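Local coordinates for protein alpha-toxin (Clostridium novyi, PDB 2VK9) that is the N-terminal catalytic part of a large clostridial toxin, built around a GT-A-type core of the TcdA/TcdB family, at residues A[479-484]-A[495-500]. Sequence-based numbering, arbitrary orientation.
Sequences IYSSAT and FDMLSS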
ATOM      1  N   ILE A 479      -2.053   6.674  -1.274  1.00 32.18           N
ATOM      2  CA  ILE A 479      -3.501   6.657  -1.477  1.00 31.42           C
ATOM      3  C   ILE A 479      -4.241   6.347  -0.164  1.00 31.18           C
ATOM      4  O   ILE A 479      -5.428   6.639  -0.021  1.00 30.83           O
ATOM      5  CB  ILE A 479      -3.916   5.674  -2.616  1.00 31.21           C
ATOM      6  CG1 ILE A 479      -4.048   4.235  -2.083  1.00 31.33           C
ATOM      7  CG2 ILE A 479      -2.909   5.730  -3.752  1.00 30.21           C
ATOM      8  CD1 ILE A 479      -4.802   3.283  -2.998  1.00 31.30           C
ATOM      9  N   TYR A 480      -3.522   5.756   0.788  1.00 31.08           N
ATOM     10  CA  TYR A 480      -4.082   5.422   2.094  1.00 31.12           C
ATOM     11  C   TYR A 480      -4.132   6.652   2.978  1.00 31.61           C
ATOM     12  O   TYR A 480      -5.135   6.889   3.658  1.00 31.54           O
ATOM     13  CB  TYR A 480      -3.289   4.298   2.778  1.00 30.69           C
ATOM     14  CG  TYR A 480      -3.536   2.943   2.162  1.00 29.89           C
ATOM     15  CD1 TYR A 480      -3.054   2.644   0.889  1.00 28.74           C
ATOM     16  CD2 TYR A 480      -4.254   1.965   2.836  1.00 28.87           C
ATOM     17  CE1 TYR A 480      -3.275   1.429   0.311  1.00 28.49           C
ATOM     18  CE2 TYR A 480      -4.476   0.722   2.252  1.00 28.74           C
ATOM     19  CZ  TYR A 480      -3.983   0.469   0.988  1.00 28.42           C
ATOM     20  OH  TYR A 480      -4.188  -0.739   0.371  1.00 29.20           O
ATOM     21  N   SER A 481      -3.059   7.440   2.950  1.00 31.92           N
ATOM     22  CA  SER A 481      -3.025   8.668   3.721  1.00 32.89           C
ATOM     23  C   SER A 481      -3.945   9.713   3.121  1.00 33.18           C
ATOM     24  O   SER A 481      -4.409  10.596   3.835  1.00 33.80           O
ATOM     25  CB  SER A 481      -1.606   9.210   3.877  1.00 32.66           C
ATOM     26  OG  SER A 481      -0.966   9.226   2.632  1.00 34.27           O
ATOM     27  N   SER A 482      -4.234   9.601   1.829  1.00 33.38           N
ATOM     28  CA  SER A 482      -5.211  10.484   1.204  1.00 33.93           C
ATOM     29  C   SER A 482      -6.653  10.038   1.455  1.00 34.46           C
ATOM     30  O   SER A 482      -7.553  10.873   1.577  1.00 34.64           O
ATOM     31  CB  SER A 482      -4.945  10.644  -0.296  1.00 33.98           C
ATOM     32  OG  SER A 482      -3.733  11.344  -0.537  1.00 33.76           O
ATOM     33  N   ALA A 483      -6.881   8.727   1.521  1.00 34.97           N
ATOM     34  CA  ALA A 483      -8.211   8.198   1.838  1.00 35.31           C
ATOM     35  C   ALA A 483      -8.552   8.496   3.295  1.00 35.52           C
ATOM     36  O   ALA A 483      -9.705   8.715   3.657  1.00 35.24           O
ATOM     37  CB  ALA A 483      -8.269   6.711   1.565  1.00 35.36           C
ATOM     38  N   THR A 484      -7.516   8.503   4.120  1.00 36.24           N
ATOM     39  CA  THR A 484      -7.597   8.873   5.520  1.00 37.03           C
ATOM     40  C   THR A 484      -7.856  10.374   5.670  1.00 37.37           C
ATOM     41  O   THR A 484      -8.647  10.800   6.509  1.00 37.29           O
ATOM     42  CB  THR A 484      -6.291   8.483   6.195  1.00 36.73           C
ATOM     43  OG1 THR A 484      -6.214   7.060   6.229  1.00 38.42           O
ATOM     44  CG2 THR A 484      -6.244   8.953   7.583  1.00 37.67           C
ATOM     45  N   PHE A 495      -5.642  14.739  -2.947  1.00 43.46           N
ATOM     46  CA  PHE A 495      -4.291  14.203  -3.045  1.00 43.84           C
ATOM     47  C   PHE A 495      -3.508  14.598  -1.805  1.00 44.54           C
ATOM     48  O   PHE A 495      -2.315  14.331  -1.704  1.00 44.59           O
ATOM     49  CB  PHE A 495      -3.582  14.693  -4.312  1.00 43.55           C
ATOM     50  CG  PHE A 495      -4.254  14.268  -5.585  1.00 42.84           C
ATOM     51  CD1 PHE A 495      -5.174  15.098  -6.211  1.00 41.96           C
ATOM     52  CD2 PHE A 495      -3.973  13.035  -6.156  1.00 42.67           C
ATOM     53  CE1 PHE A 495      -5.810  14.706  -7.386  1.00 42.11           C
ATOM     54  CE2 PHE A 495      -4.606  12.634  -7.326  1.00 42.55           C
ATOM     55  CZ  PHE A 495      -5.524  13.477  -7.946  1.00 42.20           C
ATOM     56  N   ASP A 496      -4.187  15.229  -0.853  1.00 45.46           N
ATOM     57  CA  ASP A 496      -3.506  15.711   0.339  1.00 46.69           C
ATOM     58  C   ASP A 496      -3.269  14.625   1.368  1.00 47.31           C
ATOM     59  O   ASP A 496      -3.932  13.593   1.370  1.00 47.22           O
ATOM     60  CB  ASP A 496      -4.236  16.905   0.957  1.00 46.88           C
ATOM     61  CG  ASP A 496      -4.041  18.177   0.155  1.00 47.32           C
ATOM     62  OD1 ASP A 496      -2.881  18.486  -0.215  1.00 47.19           O
ATOM     63  OD2 ASP A 496      -5.051  18.863  -0.108  1.00 47.84           O
ATOM     64  N   MET A 497      -2.302  14.874   2.237  1.00 48.28           N
ATOM     65  CA  MET A 497      -1.918  13.921   3.260  1.00 49.37           C
ATOM     66  C   MET A 497      -2.063  14.513   4.650  1.00 49.33           C
ATOM     67  O   MET A 497      -2.193  15.725   4.813  1.00 49.99           O
ATOM     68  CB  MET A 497      -0.503  13.424   3.008  1.00 49.05           C
ATOM     69  CG  MET A 497      -0.489  12.294   2.018  1.00 50.10           C
ATOM     70  SD  MET A 497       1.015  12.177   1.044  1.00 51.37           S
ATOM     71  CE  MET A 497       0.459  12.882  -0.520  1.00 51.58           C
ATOM     72  N   LEU A 498      -2.022  13.647   5.651  1.00 49.38           N
ATOM     73  CA  LEU A 498      -2.404  14.007   7.006  1.00 49.09           C
ATOM     74  C   LEU A 498      -1.152  14.221   7.842  1.00 48.83           C
ATOM     75  O   LEU A 498      -0.117  13.615   7.569  1.00 48.90           O
ATOM     76  CB  LEU A 498      -3.216  12.843   7.564  1.00 49.31           C
ATOM     77  CG  LEU A 498      -4.371  13.064   8.523  1.00 49.15           C
ATOM     78  CD1 LEU A 498      -5.500  13.833   7.864  1.00 49.38           C
ATOM     79  CD2 LEU A 498      -4.833  11.692   8.945  1.00 48.95           C
ATOM     80  N   SER A 499      -1.233  15.077   8.853  1.00 48.65           N
ATOM     81  CA  SER A 499      -0.081  15.292   9.737  1.00 48.71           C
ATOM     82  C   SER A 499       0.138  14.083  10.647  1.00 48.73           C
ATOM     83  O   SER A 499      -0.816  13.362  10.941  1.00 48.91           O
ATOM     84  CB  SER A 499      -0.295  16.532  10.590  1.00 48.63           C
ATOM     85  OG  SER A 499      -1.382  16.330  11.475  1.00 48.68           O
ATOM     86  N   SER A 500       1.377  13.872  11.100  1.00 48.68           N
ATOM     87  CA  SER A 500       1.696  12.790  12.049  1.00 48.75           C
ATOM     88  C   SER A 500       0.673  12.687  13.177  1.00 48.71           C
ATOM     89  O   SER A 500       0.115  11.616  13.423  1.00 48.96           O
ATOM     90  CB  SER A 500       3.091  12.971  12.653  1.00 48.79           C
ATOM     91  OG  SER A 500       4.106  12.767  11.687  1.00 49.51           O
TER
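Ser482 meets the flat peptide group joining Phe495 to Asp496 from one face. Ser482 OG sits above the carbonyl carbon, 3.5 Å from Phe495 C. The CB of Phe495 points away from the helix, and its ring meets that of Phe452, with the planes at about 30°. Ser482 OG lies 3.0 Å from Asp496 O. Asn478 O, one turn back along the helix, competes for the same proton and is also the polar partner of Ser481 OG, so the bond from Ser482 to Asp496 O is a possible one. The backbone joins in at this point: Ser482 CA makes a CA-H...O contact with Asp496 O at 3.4 Å.

Ser481 faces the loop. Its CB and OG lie beside CG of Met497, and Ser481 OG is 3.9 Å from Met497 SD. Met497 CG stands anti to its own carbonyl carbon (chi1 -84°), which puts it next to this serine.

Further along, Thr484 CG2 touches Leu498 CD2 at 3.4 Å, and the two side chains cross at about a right angle. Thr484 OG1 turns back to Tyr480 O at 2.8 Å. Thr484 N reaches the same oxygen from the opposite face of the carbonyl plane. Two donors thus hold Tyr480 O. The OG1 bond favours the rotamer that puts CG2 anti to the backbone N, where it meets Leu498.

Leu498 also packs on Cys485 and Tyr488, Phe384 of strand 382-391 touches Ser481 and Thr484, and Asp496 OD1 bonds to Ser446 OG.

After the connection has brought the chain back, segment 495-500 passes across the side of helix 477-488 in broadly the same direction. This is local helix-loop packing in the toxin's catalytic fragment: the loop that follows helix 477-488 lies on its side and leads, through the Ser499 N-cap, into short helix 500-503.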